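Local structure of chorismate mutase and shikimate 5-dehydrogenase fusion protein (Clostridium acetobutylicum, 3FBT) at residues T91-F94 / I99-F102; G61-I66 / A245-I250; S80-K85 / T104-F109; V118-N123 / Q139-N144. The protein probably catalyses the reversible NADPH-linked reduction of 3-dehydroshikimate to shikimate through the shikimate dehydrogenase part that forms this chain, fused in nature to a chorismate mutase. One frame throughout, in Å; residues are numbered along the deposited sequence.

How the contacts relate
Contacts 1, 2 and 3 cluster on the substrate-binding side of the molecule, with centres about 8 to 12 Å apart; contact 4 lies in the Rossmann-type NADP domain, its centre about 26 Å from that of contact 1 and 14 Å from that of contact 3. Contacts 1 and 2 share one mixed sheet, in which strands 61-64 and 91-94 are neighbours. Along the chain, contact 2 encloses all the others: contact 1 nests inside contact 3, and contact 4 follows in series. Helix 105-115 leads from the hairpin of contact 1 toward the second domain, and contact 3 touches contact 4. The four thus run from the substrate-binding sheet to the probable cofactor domain.

Contact 1: residues T91-F94 / I99-F102; sequences TLKF and ISGF
Strands 91-94 and 99-102 pair antiparallel as a beta hairpin, Thr-91 facing Phe-102 and Lys-93 facing Ser-100 as hydrogen-bonded pairs. The Lys-93 N to Ser-100 O bond is 2.8 Å and nearly straight at 165°, and Ser-100 N returns a bond to Lys-93 O. Of the two bonds between Thr-91 and Phe-102, the one from Thr-91 N to Phe-102 O is the longer, 3.2 Å, and the more bent, 138°. On the face carrying Leu-92, Phe-94 and Ile-99, the last two lie alongside each other. Ile-99 CG2 sits over one face of the Phe-94 ring, 4.3 Å from its centroid in a CH-pi contact, while Ile-99 CG1 touches Phe-94 CE1 at 3.6 Å. With CG1 of Ile-99 anti to its carbonyl carbon (chi1 -47°), CG2 is left anti to the backbone N, where it meets Leu-92 CB at 3.6 Å. On the reverse face Phe-102 CE2 approaches Lys-93 CB at 3.8 Å. Lys-93 NZ leads off to Ile-250 O and a salt bridge with Asp-253; Thr-91 OG1 bonds Thr-104. Helix 47-56 packs on Phe-94 and Ile-99, helix 237-252 on Thr-91 and Phe-102, strand 61-64 flanks strand 91-94, and strand 78-79 lies beside strand 99-102.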
loop_
_atom_site.group_PDB
_atom_site.type_symbol
_atom_site.label_atom_id
_atom_site.label_comp_id
_atom_site.label_asym_id
_atom_site.label_seq_id
_atom_site.Cartn_x
_atom_site.Cartn_y
_atom_site.Cartn_z
ATOM N N THR A 91 14.528 -8.751 5.370
ATOM C CA THR A 91 14.146 -8.182 4.058
ATOM C C THR A 91 13.428 -9.277 3.213
ATOM O O THR A 91 13.931 -10.406 3.126
ATOM C CB THR A 91 15.390 -7.729 3.240
ATOM O OG1 THR A 91 16.131 -6.732 3.948
ATOM C CG2 THR A 91 15.019 -7.234 1.822
ATOM N N LEU A 92 12.268 -8.956 2.628
ATOM C CA LEU A 92 11.485 -9.924 1.875
ATOM C C LEU A 92 11.327 -9.432 0.440
ATOM O O LEU A 92 11.006 -8.302 0.238
ATOM C CB LEU A 92 10.121 -10.166 2.493
ATOM C CG LEU A 92 10.092 -10.384 4.015
ATOM C CD1 LEU A 92 8.649 -10.621 4.396
ATOM C CD2 LEU A 92 10.885 -11.623 4.381
ATOM N N LYS A 93 11.658 -10.283 -0.509
ATOM C CA LYS A 93 11.505 -10.008 -1.935
ATOM C C LYS A 93 10.330 -10.844 -2.458
ATOM O O LYS A 93 10.252 -12.051 -2.213
ATOM C CB LYS A 93 12.748 -10.450 -2.683
ATOM C CG LYS A 93 12.800 -10.026 -4.211
ATOM C CD LYS A 93 14.069 -10.694 -4.883
ATOM C CE LYS A 93 14.212 -10.381 -6.407
ATOM N NZ LYS A 93 13.909 -8.910 -6.597
ATOM N N PHE A 94 9.393 -10.184 -3.108
ATOM C CA PHE A 94 8.221 -10.872 -3.633
ATOM C C PHE A 94 8.501 -11.198 -5.070
ATOM O O PHE A 94 8.991 -10.356 -5.821
ATOM C CB PHE A 94 7.003 -9.950 -3.529
ATOM C CG PHE A 94 6.559 -9.753 -2.108
ATOM C CD1 PHE A 94 5.592 -10.581 -1.554
ATOM C CD2 PHE A 94 7.179 -8.816 -1.304
ATOM C CE1 PHE A 94 5.176 -10.457 -0.251
ATOM C CE2 PHE A 94 6.791 -8.669 0.045
ATOM C CZ PHE A 94 5.811 -9.478 0.599
ATOM N N ILE A 99 7.731 -15.653 -1.751
ATOM C CA ILE A 99 8.504 -14.635 -1.030
ATOM C C ILE A 99 9.858 -15.224 -0.677
ATOM O O ILE A 99 9.964 -16.349 -0.223
ATOM C CB ILE A 99 7.756 -14.189 0.220
ATOM C CG1 ILE A 99 6.297 -13.896 -0.127
ATOM C CG2 ILE A 99 8.366 -12.909 0.864
ATOM C CD1 ILE A 99 5.387 -14.118 1.045
ATOM N N SER A 100 10.924 -14.501 -0.933
ATOM C CA SER A 100 12.181 -15.011 -0.423
ATOM C C SER A 100 12.841 -13.964 0.505
ATOM O O SER A 100 12.389 -12.788 0.599
ATOM C CB SER A 100 13.106 -15.401 -1.553
ATOM O OG SER A 100 13.277 -14.269 -2.308
ATOM N N GLY A 101 13.887 -14.407 1.181
ATOM C CA GLY A 101 14.362 -13.664 2.375
ATOM C C GLY A 101 15.832 -13.365 2.321
ATOM O O GLY A 101 16.617 -14.188 1.814
ATOM N N PHE A 102 16.195 -12.191 2.833
ATOM C CA PHE A 102 17.573 -11.732 2.912
ATOM C C PHE A 102 17.792 -11.090 4.238
ATOM O O PHE A 102 16.857 -10.855 4.988
ATOM C CB PHE A 102 17.858 -10.694 1.809
ATOM C CG PHE A 102 17.592 -11.261 0.412
ATOM C CD1 PHE A 102 18.629 -11.702 -0.368
ATOM C CD2 PHE A 102 16.275 -11.439 -0.050
ATOM C CE1 PHE A 102 18.372 -12.266 -1.660
ATOM C CE2 PHE A 102 16.015 -11.977 -1.337
ATOM C CZ PHE A 102 17.064 -12.389 -2.128
HETATM O O HOH W 1 10.840 -13.735 -4.474
#

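Contact 2: residues G61-I66 / A245-I250; sequences GLNVTI and AASEEI
One directed hydrogen bond joins Asn-63 to Ser-247: ND2 of Asn-63 donates to OG of Ser-247 at 3.1 Å, with an N-H...O angle of 163°. The hydroxyl oxygen lies almost exactly in the plane of the amide, so the N-H is aimed straight at it. With CG anti to the carbonyl carbon (chi1 -72°), the amide of Asn-63 extends from strand 61-64 toward the helix. Van der Waals contact is slight, ND2 of Asn-63 lying 3.7 Å from CB of Ser-247, and the backbones stay apart, with the two CA atoms 7.7 Å from each other. Further polar bonds hold both groups. Asn-63 OD1 is bound by Tyr-37 OH, which with the ND2 bond fixes which way round the amide sits, while Ser-247 OG also meets Gln-243 OE1 and Thr-104 OG1. Both side chains are buried, and their polar atoms, brought together across 178 residues of chain, are satisfied partly by this bond and partly by Tyr-37, Gln-243 and Thr-104. With Gln-243 predicted to bind shikimate, and Asn-90, another such residue, close to Asn-63, the arrangement is consistent with a second-shell network behind the predicted shikimate-binding residues.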
loop_
_atom_site.group_PDB
_atom_site.type_symbol
_atom_site.label_atom_id
_atom_site.label_comp_id
_atom_site.label_asym_id
_atom_site.label_seq_id
_atom_site.Cartn_x
_atom_site.Cartn_y
_atom_site.Cartn_z
ATOM N N GLY A 61 8.026 -4.937 -1.803
ATOM C CA GLY A 61 9.119 -5.357 -0.900
ATOM C C GLY A 61 8.854 -4.903 0.505
ATOM O O GLY A 61 8.232 -3.873 0.681
ATOM N N LEU A 62 9.202 -5.740 1.490
ATOM C CA LEU A 62 9.004 -5.468 2.955
ATOM C C LEU A 62 10.278 -5.631 3.770
ATOM O O LEU A 62 11.027 -6.579 3.578
ATOM C CB LEU A 62 7.989 -6.451 3.610
ATOM C CG LEU A 62 6.497 -6.358 3.265
ATOM C CD1 LEU A 62 5.555 -7.357 4.049
ATOM C CD2 LEU A 62 6.066 -4.958 3.523
ATOM N N ASN A 63 10.547 -4.712 4.669
ATOM C CA ASN A 63 11.457 -4.999 5.755
ATOM C C ASN A 63 10.678 -5.685 6.911
ATOM O O ASN A 63 9.467 -5.512 7.072
ATOM C CB ASN A 63 12.122 -3.719 6.243
ATOM C CG ASN A 63 13.159 -3.173 5.254
ATOM O OD1 ASN A 63 13.139 -2.022 4.915
ATOM N ND2 ASN A 63 14.056 -3.994 4.841
ATOM N N VAL A 64 11.373 -6.499 7.685
ATOM C CA VAL A 64 10.749 -7.210 8.797
ATOM C C VAL A 64 11.527 -6.827 10.045
ATOM O O VAL A 64 12.727 -6.843 10.027
ATOM C CB VAL A 64 10.922 -8.672 8.660
ATOM C CG1 VAL A 64 10.215 -9.377 9.819
ATOM C CG2 VAL A 64 10.346 -9.194 7.229
ATOM N N THR A 65 10.856 -6.496 11.129
ATOM C CA THR A 65 11.553 -6.285 12.426
ATOM C C THR A 65 10.952 -7.206 13.505
ATOM O O THR A 65 10.356 -8.247 13.191
ATOM C CB THR A 65 11.485 -4.801 12.853
ATOM O OG1 THR A 65 12.401 -4.510 13.938
ATOM C CG2 THR A 65 10.049 -4.420 13.246
ATOM N N ILE A 66 11.084 -6.797 14.783
ATOM C CA ILE A 66 10.661 -7.613 15.910
ATOM C C ILE A 66 9.166 -7.641 16.014
ATOM O O ILE A 66 8.528 -6.647 15.815
ATOM C CB ILE A 66 11.073 -6.909 17.241
ATOM C CG1 ILE A 66 12.569 -7.067 17.502
ATOM C CG2 ILE A 66 10.126 -7.392 18.448
ATOM C CD1 ILE A 66 13.006 -8.512 17.732
ATOM N N ALA A 245 19.279 1.229 1.435
ATOM C CA ALA A 245 19.745 1.147 0.018
ATOM C C ALA A 245 19.816 -0.292 -0.443
ATOM O O ALA A 245 19.327 -0.717 -1.539
ATOM C CB ALA A 245 21.165 1.864 -0.168
ATOM N N ALA A 246 20.388 -1.109 0.410
ATOM C CA ALA A 246 20.513 -2.502 0.014
ATOM C C ALA A 246 19.137 -3.210 -0.104
ATOM O O ALA A 246 18.978 -4.110 -0.900
ATOM C CB ALA A 246 21.498 -3.277 0.955
ATOM N N SER A 247 18.162 -2.852 0.723
ATOM C CA SER A 247 16.872 -3.497 0.562
ATOM C C SER A 247 16.321 -3.134 -0.783
ATOM O O SER A 247 15.718 -3.996 -1.456
ATOM C CB SER A 247 15.878 -3.122 1.721
ATOM O OG SER A 247 16.451 -3.614 2.947
ATOM N N GLU A 248 16.482 -1.851 -1.139
ATOM C CA GLU A 248 15.831 -1.309 -2.331
ATOM C C GLU A 248 16.494 -1.942 -3.545
ATOM O O GLU A 248 15.808 -2.143 -4.582
ATOM C CB GLU A 248 15.972 0.206 -2.437
ATOM C CG GLU A 248 15.079 1.011 -1.504
ATOM C CD GLU A 248 13.589 0.814 -1.741
ATOM O OE1 GLU A 248 13.171 0.337 -2.843
ATOM O OE2 GLU A 248 12.814 1.129 -0.800
ATOM N N GLU A 249 17.811 -2.235 -3.409
ATOM C CA GLU A 249 18.567 -2.919 -4.470
ATOM C C GLU A 249 17.979 -4.274 -4.684
ATOM O O GLU A 249 17.784 -4.693 -5.805
ATOM C CB GLU A 249 20.067 -3.059 -4.141
ATOM C CG GLU A 249 20.856 -1.668 -4.066
ATOM C CD GLU A 249 22.341 -1.859 -3.636
ATOM O OE1 GLU A 249 23.158 -0.968 -3.913
ATOM O OE2 GLU A 249 22.716 -2.911 -3.051
ATOM N N ILE A 250 17.710 -5.009 -3.609
ATOM C CA ILE A 250 17.182 -6.325 -3.819
ATOM C C ILE A 250 15.717 -6.314 -4.345
ATOM O O ILE A 250 15.329 -7.148 -5.189
ATOM C CB ILE A 250 17.268 -7.113 -2.513
ATOM C CG1 ILE A 250 18.750 -7.462 -2.131
ATOM C CG2 ILE A 250 16.338 -8.277 -2.566
ATOM C CD1 ILE A 250 18.931 -7.671 -0.548
#

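Contact 3: residues S80-K85 / T104-F109; sequences SEKARK and TDYIGF. With SO4 (sulfate ion), chain G.
The ring of Tyr-106 carries the aliphatic part of Lys-82 on one face: CG of Lys-82 stands 3.6 Å above the plane, over the centre, in a CH-pi contact, and CD of Lys-82 continues toward the phenol end, 3.7 Å from CZ of Tyr-106. The two side chains cross obliquely. Bends at chi2 (56°) and chi3 fold the lysine chain over the ring, while NZ, 6.0 Å from the ring centroid, offers at most a weak cation-pi attraction. Tyr-106 also meets Tyr-140 edge-to-face, and its OH is hydrogen-bonded to Asp-143 OD2, which pins the ring against helix 134-143 of the Rossmann-type domain. At the start of helix 81-86, Ser-80 is the N-cap: its OG accepts from Ala-83 N at 3.1 Å and donates to O2 of a sulfate ion at 2.8 Å. That sulfate, probably from the crystallisation liquor, is also bound by Asn-103 N. Helix 81-86 of the substrate-binding domain thus meets the start of helix 105-115, which leads on toward the Rossmann-type domain. Glu-81 is predicted to bind NADP and Asp-105 shikimate, so this meeting of the two helices borders the probable active-site cleft of a shikimate dehydrogenase.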
loop_
_atom_site.group_PDB
_atom_site.type_symbol
_atom_site.label_atom_id
_atom_site.label_comp_id
_atom_site.label_asym_id
_atom_site.label_seq_id
_atom_site.Cartn_x
_atom_site.Cartn_y
_atom_site.Cartn_z
ATOM N N SER A 80 18.572 -16.313 1.483
ATOM C CA SER A 80 19.983 -16.241 1.137
ATOM C C SER A 80 20.876 -16.985 2.159
ATOM O O SER A 80 20.485 -17.213 3.344
ATOM C CB SER A 80 20.466 -14.799 1.100
ATOM O OG SER A 80 20.506 -14.306 2.435
ATOM N N GLU A 81 22.094 -17.290 1.684
ATOM C CA GLU A 81 23.105 -18.063 2.447
ATOM C C GLU A 81 23.452 -17.284 3.733
ATOM O O GLU A 81 23.256 -17.800 4.833
ATOM C CB GLU A 81 24.365 -18.399 1.584
ATOM C CG GLU A 81 25.647 -18.866 2.404
ATOM C CD GLU A 81 26.817 -19.506 1.559
ATOM O OE1 GLU A 81 26.719 -20.689 1.112
ATOM O OE2 GLU A 81 27.876 -18.842 1.387
ATOM N N LYS A 82 23.888 -16.028 3.583
ATOM C CA LYS A 82 24.019 -15.094 4.709
ATOM C C LYS A 82 22.842 -15.121 5.721
ATOM O O LYS A 82 23.068 -15.236 6.919
ATOM C CB LYS A 82 24.233 -13.654 4.201
ATOM C CG LYS A 82 25.245 -12.859 4.958
ATOM C CD LYS A 82 26.530 -13.646 4.919
ATOM C CE LYS A 82 26.445 -14.529 3.700
ATOM N NZ LYS A 82 27.553 -15.493 3.596
ATOM N N ALA A 83 21.598 -15.002 5.275
ATOM C CA ALA A 83 20.495 -14.952 6.251
ATOM C C ALA A 83 20.318 -16.261 6.964
ATOM O O ALA A 83 19.953 -16.297 8.148
ATOM C CB ALA A 83 19.124 -14.512 5.609
ATOM N N ARG A 84 20.523 -17.336 6.236
ATOM C CA ARG A 84 20.449 -18.656 6.828
ATOM C C ARG A 84 21.421 -18.775 7.999
ATOM O O ARG A 84 21.070 -19.263 9.065
ATOM C CB ARG A 84 20.841 -19.694 5.789
ATOM C CG ARG A 84 20.154 -21.002 6.057
ATOM C CD ARG A 84 20.981 -22.265 5.701
ATOM N NE ARG A 84 20.516 -23.273 6.657
ATOM C CZ ARG A 84 21.109 -24.419 6.978
ATOM N NH1 ARG A 84 22.246 -24.811 6.402
ATOM N NH2 ARG A 84 20.524 -25.185 7.887
ATOM N N LYS A 85 22.651 -18.327 7.780
ATOM C CA LYS A 85 23.741 -18.459 8.732
ATOM C C LYS A 85 23.448 -17.575 9.928
ATOM O O LYS A 85 23.672 -17.939 11.081
ATOM C CB LYS A 85 25.021 -17.968 8.091
ATOM C CG LYS A 85 25.587 -18.928 7.078
ATOM C CD LYS A 85 27.020 -18.547 6.735
ATOM C CE LYS A 85 27.796 -19.795 6.277
ATOM N NZ LYS A 85 28.681 -19.499 5.128
ATOM N N THR A 104 19.802 -7.649 5.266
ATOM C CA THR A 104 20.606 -6.489 4.883
ATOM C C THR A 104 21.142 -5.674 6.088
ATOM O O THR A 104 21.805 -4.707 5.872
ATOM C CB THR A 104 19.759 -5.524 4.028
ATOM O OG1 THR A 104 18.674 -5.130 4.831
ATOM C CG2 THR A 104 19.203 -6.253 2.727
ATOM N N ASP A 105 20.890 -6.092 7.341
ATOM C CA ASP A 105 21.696 -5.585 8.490
ATOM C C ASP A 105 23.193 -5.931 8.336
ATOM O O ASP A 105 24.086 -5.085 8.616
ATOM C CB ASP A 105 21.218 -6.197 9.814
ATOM C CG ASP A 105 19.819 -5.699 10.200
ATOM O OD1 ASP A 105 19.533 -4.506 9.913
ATOM O OD2 ASP A 105 18.994 -6.500 10.715
ATOM N N TYR A 106 23.453 -7.172 7.963
ATOM C CA TYR A 106 24.824 -7.658 7.692
ATOM C C TYR A 106 25.509 -6.739 6.681
ATOM O O TYR A 106 26.678 -6.296 6.871
ATOM C CB TYR A 106 24.730 -9.071 7.124
ATOM C CG TYR A 106 26.075 -9.691 6.795
ATOM C CD1 TYR A 106 26.690 -10.527 7.689
ATOM C CD2 TYR A 106 26.738 -9.405 5.581
ATOM C CE1 TYR A 106 27.933 -11.111 7.425
ATOM C CE2 TYR A 106 28.012 -9.972 5.286
ATOM C CZ TYR A 106 28.606 -10.819 6.237
ATOM O OH TYR A 106 29.853 -11.431 6.012
ATOM N N ILE A 107 24.768 -6.377 5.614
ATOM C CA ILE A 107 25.372 -5.600 4.511
ATOM C C ILE A 107 25.567 -4.192 5.004
ATOM O O ILE A 107 26.592 -3.557 4.783
ATOM C CB ILE A 107 24.454 -5.583 3.275
ATOM C CG1 ILE A 107 24.173 -7.013 2.828
ATOM C CG2 ILE A 107 25.113 -4.807 2.141
ATOM C CD1 ILE A 107 23.566 -7.151 1.411
ATOM N N GLY A 108 24.547 -3.660 5.679
ATOM C CA GLY A 108 24.689 -2.297 6.217
ATOM C C GLY A 108 25.890 -2.177 7.187
ATOM O O GLY A 108 26.583 -1.144 7.234
ATOM N N PHE A 109 26.081 -3.180 8.014
ATOM C CA PHE A 109 27.091 -3.084 9.069
ATOM C C PHE A 109 28.483 -3.026 8.359
ATOM O O PHE A 109 29.295 -2.167 8.641
ATOM C CB PHE A 109 27.023 -4.304 9.993
ATOM C CG PHE A 109 28.054 -4.277 11.123
ATOM C CD1 PHE A 109 28.007 -3.314 12.102
ATOM C CD2 PHE A 109 29.113 -5.150 11.114
ATOM C CE1 PHE A 109 28.968 -3.286 13.114
ATOM C CE2 PHE A 109 30.073 -5.120 12.124
ATOM C CZ PHE A 109 29.995 -4.185 13.113
HETATM S S SO4 G . 22.169 -10.929 2.109
HETATM O O1 SO4 G . 23.317 -11.042 3.042
HETATM O O2 SO4 G . 21.022 -11.566 2.745
HETATM O O3 SO4 G . 22.058 -9.478 1.892
HETATM O O4 SO4 G . 22.412 -11.377 0.723
#

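Contact 4: residues V118-N123 / Q139-N144; sequences VEIKNN and QYLKDN
The backbones of loop 118-123 and the end of helix 134-143 come nearest at Lys-121 and Asn-144, whose CA atoms are 5.5 Å apart. This is part of the Rossmann-type domain: the loop leads into strand 124-128, and the helix then runs back to this end of the sheet before strand 148-153 follows. Ile-120 to Asn-123 form a type II beta turn, closed by the bond from Asn-123 N to Ile-120 O. Lys-121 CA makes a C-H...O contact with Asn-144 O at 3.2 Å. The apolar link is carried by Ile-120: its CG1, anti to the carbonyl carbon (chi1 -77°), meets Leu-141 CD2 at 4.0 Å, while its CG2, anti to the backbone N, touches Asn-144 CB at 3.7 Å. The isoleucine and leucine side chains cross at about a right angle, and Leu-113 and Cys-125 adjoin Ile-120 from helix and strand. On the loop side, Glu-119 OE2 receives Ile-120 N at 2.6 Å; Lys-121 N reaches the same oxygen from the opposite face of the carboxylate plane, and the pair would steady the start of the turn. Asn-144, the first residue to leave helical backbone angles, ties back to the last turn. Its ND2 lies 3.5 Å above the plane of the Tyr-140 ring, over its centre, and donates to Tyr-140 O at 3.1 Å, the same oxygen that receives Asn-144 N.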
loop_
_atom_site.group_PDB
_atom_site.type_symbol
_atom_site.label_atom_id
_atom_site.label_comp_id
_atom_site.label_asym_id
_atom_site.label_seq_id
_atom_site.Cartn_x
_atom_site.Cartn_y
_atom_site.Cartn_z
ATOM N N VAL A 118 37.068 1.026 9.688
ATOM C CA VAL A 118 37.311 0.332 10.958
ATOM C C VAL A 118 37.753 -1.014 10.540
ATOM O O VAL A 118 36.961 -1.730 9.983
ATOM C CB VAL A 118 35.996 0.175 11.778
ATOM C CG1 VAL A 118 36.194 -0.781 12.983
ATOM C CG2 VAL A 118 35.479 1.536 12.239
ATOM N N GLU A 119 39.012 -1.384 10.747
ATOM C CA GLU A 119 39.428 -2.747 10.363
ATOM C C GLU A 119 38.993 -3.813 11.380
ATOM O O GLU A 119 38.963 -3.558 12.579
ATOM C CB GLU A 119 40.951 -2.841 10.171
ATOM C CG GLU A 119 41.373 -4.167 9.550
ATOM C CD GLU A 119 40.531 -4.522 8.300
ATOM O OE1 GLU A 119 40.868 -3.988 7.213
ATOM O OE2 GLU A 119 39.540 -5.328 8.399
ATOM N N ILE A 120 38.744 -5.008 10.879
ATOM C CA ILE A 120 38.244 -6.121 11.624
ATOM C C ILE A 120 39.236 -7.285 11.520
ATOM O O ILE A 120 39.650 -7.866 12.524
ATOM C CB ILE A 120 36.849 -6.581 11.078
ATOM C CG1 ILE A 120 35.723 -5.615 11.545
ATOM C CG2 ILE A 120 36.542 -8.014 11.505
ATOM C CD1 ILE A 120 36.012 -4.862 12.925
ATOM N N LYS A 121 39.627 -7.637 10.324
ATOM C CA LYS A 121 40.488 -8.803 10.147
ATOM C C LYS A 121 41.668 -8.729 11.112
ATOM O O LYS A 121 42.278 -7.692 11.294
ATOM C CB LYS A 121 40.986 -8.837 8.710
ATOM C CG LYS A 121 42.136 -9.736 8.456
ATOM C CD LYS A 121 42.596 -9.444 7.038
ATOM C CE LYS A 121 42.988 -10.699 6.395
ATOM N NZ LYS A 121 44.210 -11.180 7.127
ATOM N N ASN A 122 41.935 -9.809 11.810
ATOM C CA ASN A 122 43.052 -9.787 12.754
ATOM C C ASN A 122 42.952 -8.861 13.954
ATOM O O ASN A 122 43.939 -8.715 14.714
ATOM C CB ASN A 122 44.312 -9.409 12.023
ATOM C CG ASN A 122 45.252 -10.520 11.963
ATOM O OD1 ASN A 122 45.248 -11.296 11.007
ATOM N ND2 ASN A 122 46.072 -10.654 13.013
ATOM N N ASN A 123 41.799 -8.227 14.148
ATOM C CA ASN A 123 41.638 -7.438 15.346
ATOM C C ASN A 123 40.839 -8.213 16.421
ATOM O O ASN A 123 40.190 -9.219 16.132
ATOM C CB ASN A 123 40.934 -6.134 15.019
ATOM C CG ASN A 123 41.739 -5.233 14.106
ATOM O OD1 ASN A 123 42.045 -4.105 14.482
ATOM N ND2 ASN A 123 42.055 -5.703 12.897
ATOM N N GLN A 139 28.102 -12.657 12.753
ATOM C CA GLN A 139 28.409 -13.365 11.508
ATOM C C GLN A 139 29.418 -12.576 10.673
ATOM O O GLN A 139 30.366 -13.158 10.121
ATOM C CB GLN A 139 27.162 -13.630 10.677
ATOM C CG GLN A 139 27.456 -14.475 9.511
ATOM C CD GLN A 139 27.826 -15.855 9.971
ATOM O OE1 GLN A 139 27.307 -16.338 10.981
ATOM N NE2 GLN A 139 28.743 -16.506 9.243
ATOM N N TYR A 140 29.206 -11.258 10.556
ATOM C CA TYR A 140 30.154 -10.456 9.793
ATOM C C TYR A 140 31.598 -10.505 10.348
ATOM O O TYR A 140 32.518 -10.733 9.568
ATOM C CB TYR A 140 29.687 -9.025 9.711
ATOM C CG TYR A 140 30.549 -8.148 8.852
ATOM C CD1 TYR A 140 30.305 -8.009 7.456
ATOM C CD2 TYR A 140 31.588 -7.450 9.406
ATOM C CE1 TYR A 140 31.125 -7.206 6.647
ATOM C CE2 TYR A 140 32.430 -6.647 8.609
ATOM C CZ TYR A 140 32.194 -6.508 7.262
ATOM O OH TYR A 140 33.030 -5.660 6.574
ATOM N N LEU A 141 31.784 -10.295 11.663
ATOM C CA LEU A 141 33.116 -10.282 12.280
ATOM C C LEU A 141 33.888 -11.575 12.023
ATOM O O LEU A 141 35.092 -11.583 11.719
ATOM C CB LEU A 141 33.044 -10.076 13.782
ATOM C CG LEU A 141 32.372 -8.833 14.327
ATOM C CD1 LEU A 141 32.204 -8.961 15.855
ATOM C CD2 LEU A 141 33.143 -7.563 13.894
ATOM N N LYS A 142 33.167 -12.658 12.116
ATOM C CA LYS A 142 33.698 -13.942 11.899
ATOM C C LYS A 142 33.976 -14.173 10.392
ATOM O O LYS A 142 35.012 -14.728 10.032
ATOM C CB LYS A 142 32.694 -14.953 12.408
ATOM C CG LYS A 142 32.806 -16.220 11.664
ATOM C CD LYS A 142 32.120 -17.389 12.413
ATOM C CE LYS A 142 32.564 -18.722 11.817
ATOM N NZ LYS A 142 31.986 -18.861 10.439
ATOM N N ASP A 143 33.049 -13.770 9.521
ATOM C CA ASP A 143 33.288 -13.879 8.100
ATOM C C ASP A 143 34.527 -13.106 7.723
ATOM O O ASP A 143 35.132 -13.442 6.741
ATOM C CB ASP A 143 32.131 -13.353 7.250
ATOM C CG ASP A 143 31.019 -14.291 7.208
ATOM O OD1 ASP A 143 31.238 -15.478 7.556
ATOM O OD2 ASP A 143 29.907 -13.844 6.838
ATOM N N ASN A 144 34.846 -12.042 8.462
ATOM C CA ASN A 144 36.012 -11.223 8.167
ATOM C C ASN A 144 37.287 -11.525 8.985
ATOM O O ASN A 144 38.180 -10.722 9.024
ATOM C CB ASN A 144 35.682 -9.751 8.334
ATOM C CG ASN A 144 34.953 -9.210 7.171
ATOM O OD1 ASN A 144 35.459 -8.332 6.476
ATOM N ND2 ASN A 144 33.737 -9.711 6.940
#